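Local coordinates for exosome complex component Rrp41 (PDB 3M7N), which probably acts as a catalytic component of the archaeal exosome, degrading RNA from its 3' end and able to add heteromeric RNA tails, at residues E[32-37]-E[148-153]. The protein carries 1 engineered substitution. Residues are numbered along the deposited sequence; the frame is centred on the assembly and turned at random.
Sequences EASVLK and LVDAGV
Asp150, on the last turn of helix 136-150, reaches with its carboxylate to Ser34, just past the end of strand 29-33. Two weak hydrogen bonds converge on Asp150 OD1. One comes from the backbone, Ser34 N to Asp150 OD1 at 3.2 Å, and is well off straight (122°). The other comes from the hydroxyl, Ser34 OG to Asp150 OD1 at 3.1 Å. Ser34 OG also lies 2.8 Å from Asp150 OD2. The carboxylate extends from the helix toward the strand end because chi1 of Asp150 (-176°) sets CG anti to the backbone N. In Ser34, chi1 (-51°) keeps OG beside its own backbone N, which lets both donors approach the one carboxylate. The methyl of Ala33 adds a looser apolar touch, its CB 4.3 Å from Asp150 CG. A stronger partner of OD1 is the backbone N of Ser42, at the start of strand 41-47; OD1 thereby joins the residue that follows strand 29-33 to the beginning of the next strand. Arg240 of helix 212-248 makes a long, weak ion pair with OD2, which may offset part of the buried negative charge. Beyond Asp150 the helix closes in a Schellman motif at Gly152. The contact thus ties the C-terminal end of helix 136-150 to the loop between strands 29-33 and 41-47 of the five-stranded mixed sheet of the RNase PH-type domain, with helix 212-248 alongside.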
loop_
_atom_site.group_PDB
_atom_site.type_symbol
_atom_site.label_atom_id
_atom_site.label_comp_id
_atom_site.label_asym_id
_atom_site.label_seq_id
_atom_site.Cartn_x
_atom_site.Cartn_y
_atom_site.Cartn_z
ATOM N N GLU E 32 21.653 -20.574 -21.815
ATOM C CA GLU E 32 21.273 -21.868 -21.265
ATOM C C GLU E 32 19.858 -21.871 -20.677
ATOM O O GLU E 32 19.519 -21.054 -19.820
ATOM C CB GLU E 32 22.306 -22.355 -20.233
ATOM C CG GLU E 32 21.962 -23.730 -19.668
ATOM C CD GLU E 32 22.919 -24.198 -18.583
ATOM O OE1 GLU E 32 24.011 -23.594 -18.431
ATOM O OE2 GLU E 32 22.568 -25.176 -17.879
ATOM N N ALA E 33 19.044 -22.808 -21.138
ATOM C CA ALA E 33 17.680 -22.961 -20.666
ATOM C C ALA E 33 17.579 -23.937 -19.476
ATOM O O ALA E 33 18.457 -24.773 -19.289
ATOM C CB ALA E 33 16.792 -23.418 -21.819
ATOM N N SER E 34 16.502 -23.818 -18.686
ATOM C CA SER E 34 16.259 -24.646 -17.490
ATOM C C SER E 34 17.430 -24.652 -16.541
ATOM O O SER E 34 18.087 -25.674 -16.390
ATOM C CB SER E 34 15.950 -26.101 -17.851
ATOM O OG SER E 34 14.928 -26.182 -18.825
ATOM N N VAL E 35 17.709 -23.521 -15.918
ATOM C CA VAL E 35 18.787 -23.450 -14.953
ATOM C C VAL E 35 18.249 -23.285 -13.530
ATOM O O VAL E 35 19.018 -23.272 -12.565
ATOM C CB VAL E 35 19.726 -22.296 -15.261
ATOM C CG1 VAL E 35 20.487 -22.562 -16.585
ATOM C CG2 VAL E 35 18.947 -20.963 -15.271
ATOM N N LEU E 36 16.934 -23.153 -13.413
ATOM C CA LEU E 36 16.284 -23.002 -12.118
ATOM C C LEU E 36 15.275 -24.114 -11.877
ATOM O O LEU E 36 14.421 -24.389 -12.718
ATOM C CB LEU E 36 15.568 -21.654 -12.006
ATOM C CG LEU E 36 16.416 -20.393 -12.012
ATOM C CD1 LEU E 36 15.525 -19.164 -11.874
ATOM C CD2 LEU E 36 17.440 -20.429 -10.902
ATOM N N LYS E 37 15.372 -24.732 -10.710
ATOM C CA LYS E 37 14.450 -25.778 -10.292
ATOM C C LYS E 37 13.035 -25.263 -10.037
ATOM O O LYS E 37 12.062 -25.878 -10.464
ATOM C CB LYS E 37 14.989 -26.426 -9.019
ATOM C CG LYS E 37 14.152 -27.558 -8.461
ATOM C CD LYS E 37 14.925 -28.249 -7.339
ATOM C CE LYS E 37 14.143 -29.390 -6.731
ATOM N NZ LYS E 37 15.023 -30.174 -5.811
ATOM N N LEU E 148 10.445 -18.027 -21.516
ATOM C CA LEU E 148 9.052 -18.208 -21.906
ATOM C C LEU E 148 8.890 -19.488 -22.712
ATOM O O LEU E 148 7.962 -20.270 -22.469
ATOM C CB LEU E 148 8.531 -16.988 -22.675
ATOM C CG LEU E 148 8.239 -15.743 -21.811
ATOM C CD1 LEU E 148 8.001 -14.502 -22.650
ATOM C CD2 LEU E 148 7.061 -15.982 -20.862
ATOM N N VAL E 149 9.804 -19.731 -23.647
ATOM C CA VAL E 149 9.681 -20.926 -24.471
ATOM C C VAL E 149 9.914 -22.171 -23.636
ATOM O O VAL E 149 9.218 -23.167 -23.791
ATOM C CB VAL E 149 10.633 -20.905 -25.696
ATOM C CG1 VAL E 149 10.577 -22.235 -26.428
ATOM C CG2 VAL E 149 10.251 -19.773 -26.638
ATOM N N ASP E 150 10.886 -22.081 -22.735
ATOM C CA ASP E 150 11.214 -23.167 -21.821
ATOM C C ASP E 150 9.995 -23.535 -20.959
ATOM O O ASP E 150 9.764 -24.708 -20.658
ATOM C CB ASP E 150 12.417 -22.769 -20.959
ATOM C CG ASP E 150 12.890 -23.895 -20.028
ATOM O OD1 ASP E 150 13.267 -23.600 -18.871
ATOM O OD2 ASP E 150 12.904 -25.068 -20.448
ATOM N N ALA E 151 9.204 -22.529 -20.589
ATOM C CA ALA E 151 7.977 -22.750 -19.817
ATOM C C ALA E 151 6.795 -23.105 -20.707
ATOM O O ALA E 151 5.680 -23.267 -20.235
ATOM C CB ALA E 151 7.646 -21.518 -18.950
ATOM N N GLY E 152 7.033 -23.216 -22.005
ATOM C CA GLY E 152 5.983 -23.661 -22.906
ATOM C C GLY E 152 4.785 -22.733 -23.017
ATOM O O GLY E 152 3.688 -23.179 -23.327
ATOM N N VAL E 153 4.958 -21.438 -22.777
ATOM C CA VAL E 153 3.805 -20.565 -22.957
ATOM C C VAL E 153 3.663 -20.157 -24.421
ATOM O O VAL E 153 4.598 -19.638 -25.028
ATOM C CB VAL E 153 3.798 -19.366 -21.982
ATOM C CG1 VAL E 153 4.918 -19.494 -20.979
ATOM C CG2 VAL E 153 3.833 -18.041 -22.713
#